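Tetracycline Repressor, class A (Pseudomonas sp., PDB 5MRU) represses the tetracycline resistance gene by binding its operator through a helix-turn-helix region, and loses affinity for that DNA when tetracycline binds. Local coordinates at residues S85-Q88 and A89-Y93. Residues are numbered along the deposited sequence; the frame is centred on the assembly and turned at random.
Sequences SFRQ and ALLAY. With TDC (5a,6-anhydrotetracycline), chain B.
The last turn of helix 75-91 and the residue after it are joined by four successive i to i+4 hydrogen bonds, from the nitrogens of A89, L90, L91 and A92 to the carbonyl oxygens of S85, F86, R87 and Q88; that of L90 N to F86 O measures 3.1 Å, and A89 N also makes a weak bond to F86 O. One turn apart, F86 and L90 pack against each other, with the ring between L90 and the drug. With CG anti to the backbone N (chi1 -179°), the F86 ring is swung beside its own carbonyl carbon, where one face takes L90 CD1 as a CH-pi contact, the methyl 4.1 Å from the ring centroid and shifted toward the rim, near F86 CZ. On the opposite face 5a,6-anhydrotetracycline sets its O1C 3.3 Å above the ring plane, over the centre, and its methyl C43 approaches F86 CD2 at 3.3 Å. F86 lines the anhydrotetracycline pocket in the C-terminal ligand-binding domain of this TetR-family repressor. H100, a probable magnesium ligand, stacks edge-to-face with F86, and T141 of helix 127-153 and L60 of helix 48-63 also touch it. A second i to i+4 pair, R87 and L91, faces helix 127-153. The arginine chain runs extended from CG to NE, and L91 CD1 sits 3.5 Å above the guanidinium plane, over its centre, 3.6 Å from R87 CZ. At its far end R87 NH2 forms a salt bridge with E148. L91 also packs on V145 and E148. S85 OG is hydrogen-bonded to S65 N and T66 N, next to H64, which binds the drug through its NE2.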
ATOM      1  N   SER A  85      15.302  -2.630  -4.070  1.00 47.35           N
ATOM      2  CA  SER A  85      16.030  -2.413  -2.827  1.00 46.81           C
ATOM      3  C   SER A  85      15.155  -1.819  -1.725  1.00 44.39           C
ATOM      4  O   SER A  85      15.277  -2.183  -0.564  1.00 41.80           O
ATOM      5  CB  SER A  85      17.167  -1.488  -3.111  1.00 50.08           C
ATOM      6  OG  SER A  85      17.976  -1.418  -1.992  1.00 51.99           O
ATOM      7  N   PHE A  86      14.295  -0.871  -2.100  1.00 45.82           N
ATOM      8  CA  PHE A  86      13.292  -0.317  -1.206  1.00 44.02           C
ATOM      9  C   PHE A  86      12.469  -1.474  -0.643  1.00 43.59           C
ATOM     10  O   PHE A  86      12.470  -1.714   0.558  1.00 42.73           O
ATOM     11  CB  PHE A  86      12.418   0.676  -1.977  1.00 44.50           C
ATOM     12  CG  PHE A  86      11.329   1.352  -1.148  1.00 42.14           C
ATOM     13  CD1 PHE A  86      11.580   1.834   0.112  1.00 40.69           C
ATOM     14  CD2 PHE A  86      10.071   1.556  -1.685  1.00 41.57           C
ATOM     15  CE1 PHE A  86      10.611   2.475   0.848  1.00 40.53           C
ATOM     16  CE2 PHE A  86       9.078   2.194  -0.953  1.00 41.53           C
ATOM     17  CZ  PHE A  86       9.353   2.657   0.327  1.00 41.28           C
ATOM     18  N   ARG A  87      11.857  -2.233  -1.545  1.00 44.91           N
ATOM     19  CA  ARG A  87      10.989  -3.360  -1.210  1.00 43.58           C
ATOM     20  C   ARG A  87      11.582  -4.292  -0.211  1.00 41.19           C
ATOM     21  O   ARG A  87      10.917  -4.703   0.699  1.00 38.39           O
ATOM     22  CB  ARG A  87      10.683  -4.177  -2.460  1.00 45.25           C
ATOM     23  CG  ARG A  87       9.967  -5.462  -2.156  1.00 46.01           C
ATOM     24  CD  ARG A  87       9.200  -5.963  -3.362  1.00 51.32           C
ATOM     25  NE  ARG A  87       8.481  -7.241  -3.131  1.00 53.55           N
ATOM     26  CZ  ARG A  87       8.983  -8.462  -3.339  1.00 52.25           C
ATOM     27  NH1 ARG A  87      10.221  -8.603  -3.745  1.00 54.61           N
ATOM     28  NH2 ARG A  87       8.246  -9.547  -3.130  1.00 52.43           N
ATOM     29  N   GLN A  88      12.828  -4.663  -0.406  1.00 44.40           N
ATOM     30  CA  GLN A  88      13.511  -5.562   0.555  1.00 46.09           C
ATOM     31  C   GLN A  88      13.708  -4.916   1.934  1.00 46.30           C
ATOM     32  O   GLN A  88      13.656  -5.608   2.968  1.00 46.46           O
ATOM     33  CB  GLN A  88      14.851  -6.060  -0.009  1.00 48.44           C
ATOM     34  CG  GLN A  88      14.692  -6.998  -1.208  1.00 50.83           C
ATOM     35  CD  GLN A  88      13.832  -8.227  -0.895  1.00 51.30           C
ATOM     36  OE1 GLN A  88      13.106  -8.732  -1.765  1.00 52.34           O
ATOM     37  NE2 GLN A  88      13.886  -8.695   0.360  1.00 50.17           N
ATOM     38  N   ALA A  89      13.899  -3.592   1.964  1.00 45.44           N
ATOM     39  CA  ALA A  89      13.977  -2.877   3.240  1.00 42.49           C
ATOM     40  C   ALA A  89      12.648  -2.993   3.987  1.00 38.30           C
ATOM     41  O   ALA A  89      12.609  -3.185   5.189  1.00 37.65           O
ATOM     42  CB  ALA A  89      14.332  -1.426   2.981  1.00 44.77           C
ATOM     43  N   LEU A  90      11.551  -2.873   3.250  1.00 35.70           N
ATOM     44  CA  LEU A  90      10.217  -3.005   3.813  1.00 33.81           C
ATOM     45  C   LEU A  90       9.909  -4.419   4.310  1.00 34.70           C
ATOM     46  O   LEU A  90       9.300  -4.560   5.383  1.00 34.28           O
ATOM     47  CB  LEU A  90       9.167  -2.586   2.788  1.00 32.60           C
ATOM     48  CG  LEU A  90       9.213  -1.134   2.358  1.00 32.51           C
ATOM     49  CD1 LEU A  90       8.014  -0.723   1.516  1.00 32.35           C
ATOM     50  CD2 LEU A  90       9.295  -0.232   3.576  1.00 34.18           C
ATOM     51  N   LEU A  91      10.388  -5.434   3.567  1.00 35.11           N
ATOM     52  CA  LEU A  91      10.141  -6.844   3.869  1.00 35.29           C
ATOM     53  C   LEU A  91      11.030  -7.434   4.976  1.00 35.74           C
ATOM     54  O   LEU A  91      10.637  -8.408   5.604  1.00 38.09           O
ATOM     55  CB  LEU A  91      10.249  -7.685   2.569  1.00 39.15           C
ATOM     56  CG  LEU A  91       9.105  -7.582   1.495  1.00 39.80           C
ATOM     57  CD1 LEU A  91       9.425  -8.279   0.193  1.00 39.49           C
ATOM     58  CD2 LEU A  91       7.770  -8.126   2.013  1.00 40.90           C
ATOM     59  N   ALA A  92      12.206  -6.860   5.218  1.00 34.51           N
ATOM     60  CA  ALA A  92      13.063  -7.238   6.343  1.00 35.98           C
ATOM     61  C   ALA A  92      12.431  -7.210   7.754  1.00 37.44           C
ATOM     62  O   ALA A  92      13.014  -7.739   8.695  1.00 40.83           O
ATOM     63  CB  ALA A  92      14.279  -6.317   6.400  1.00 37.29           C
ATOM     64  N   TYR A  93      11.311  -6.531   7.943  1.00 34.60           N
ATOM     65  CA  TYR A  93      10.741  -6.442   9.267  1.00 34.40           C
ATOM     66  C   TYR A  93       9.241  -6.534   9.148  1.00 32.32           C
ATOM     67  O   TYR A  93       8.650  -6.057   8.204  1.00 33.45           O
ATOM     68  CB  TYR A  93      11.159  -5.123   9.980  1.00 34.68           C
ATOM     69  CG  TYR A  93      12.630  -5.093  10.341  1.00 36.82           C
ATOM     70  CD1 TYR A  93      13.575  -4.653   9.445  1.00 38.55           C
ATOM     71  CD2 TYR A  93      13.086  -5.559  11.585  1.00 38.24           C
ATOM     72  CE1 TYR A  93      14.934  -4.669   9.771  1.00 40.20           C
ATOM     73  CE2 TYR A  93      14.426  -5.549  11.912  1.00 39.35           C
ATOM     74  CZ  TYR A  93      15.338  -5.104  10.999  1.00 40.92           C
ATOM     75  OH  TYR A  93      16.657  -5.115  11.329  1.00 44.18           O
TER
HETATM   76  O12 TDC B 301       9.220   6.686   0.417  1.00 47.76           O
HETATM   77  C12 TDC B 301       9.883   7.266  -0.487  1.00 53.38           C
HETATM   78  C1B TDC B 301       9.539   8.646  -0.898  1.00 59.87           C
HETATM   79  C11 TDC B 301       8.522   9.311  -0.230  1.00 61.77           C
HETATM   80  O11 TDC B 301       7.820   8.694   0.794  1.00 57.58           O
HETATM   81  C1A TDC B 301       8.175  10.605  -0.578  1.00 68.20           C
HETATM   82  C10 TDC B 301       7.153  11.259   0.094  1.00 71.58           C
HETATM   83  O10 TDC B 301       6.428  10.672   1.120  1.00 71.30           O
HETATM   84  C9  TDC B 301       6.805  12.635  -0.281  1.00 77.30           C
HETATM   85  C8  TDC B 301       7.515  13.243  -1.296  1.00 79.00           C
HETATM   86  C7  TDC B 301       8.528  12.551  -1.940  1.00 77.28           C
HETATM   87  C61 TDC B 301       8.871  11.244  -1.604  1.00 71.61           C
HETATM   88  C6  TDC B 301       9.911  10.560  -2.278  1.00 70.34           C
HETATM   89  C62 TDC B 301      10.708  11.170  -3.393  1.00 74.70           C
HETATM   90  C51 TDC B 301      10.252   9.259  -1.921  1.00 64.07           C
HETATM   91  C5  TDC B 301      11.356   8.528  -2.662  1.00 63.43           C
HETATM   92  C1C TDC B 301      11.082   6.627  -1.130  1.00 53.49           C
HETATM   93  C1  TDC B 301      12.373   7.171  -0.509  1.00 56.45           C
HETATM   94  O1  TDC B 301      12.311   7.934   0.452  1.00 57.20           O
HETATM   95  O1C TDC B 301      11.024   5.222  -1.083  1.00 47.88           O
HETATM   96  C41 TDC B 301      11.187   7.004  -2.575  1.00 58.08           C
HETATM   97  C4  TDC B 301      12.359   6.292  -3.323  1.00 59.19           C
HETATM   98  N4  TDC B 301      12.076   5.054  -4.143  1.00 59.61           N
HETATM   99  C43 TDC B 301      11.056   4.129  -3.573  1.00 55.46           C
HETATM  100  C42 TDC B 301      11.573   5.541  -5.474  1.00 63.20           C
HETATM  101  C3  TDC B 301      13.598   6.148  -2.427  1.00 58.52           C
HETATM  102  O3  TDC B 301      14.589   5.675  -2.966  1.00 58.58           O
HETATM  103  C2  TDC B 301      13.608   6.665  -1.078  1.00 59.46           C
HETATM  104  C21 TDC B 301      14.842   6.641  -0.276  1.00 63.09           C
HETATM  105  O21 TDC B 301      15.910   6.264  -0.782  1.00 65.03           O
HETATM  106  N21 TDC B 301      14.879   7.141   0.978  1.00 64.87           N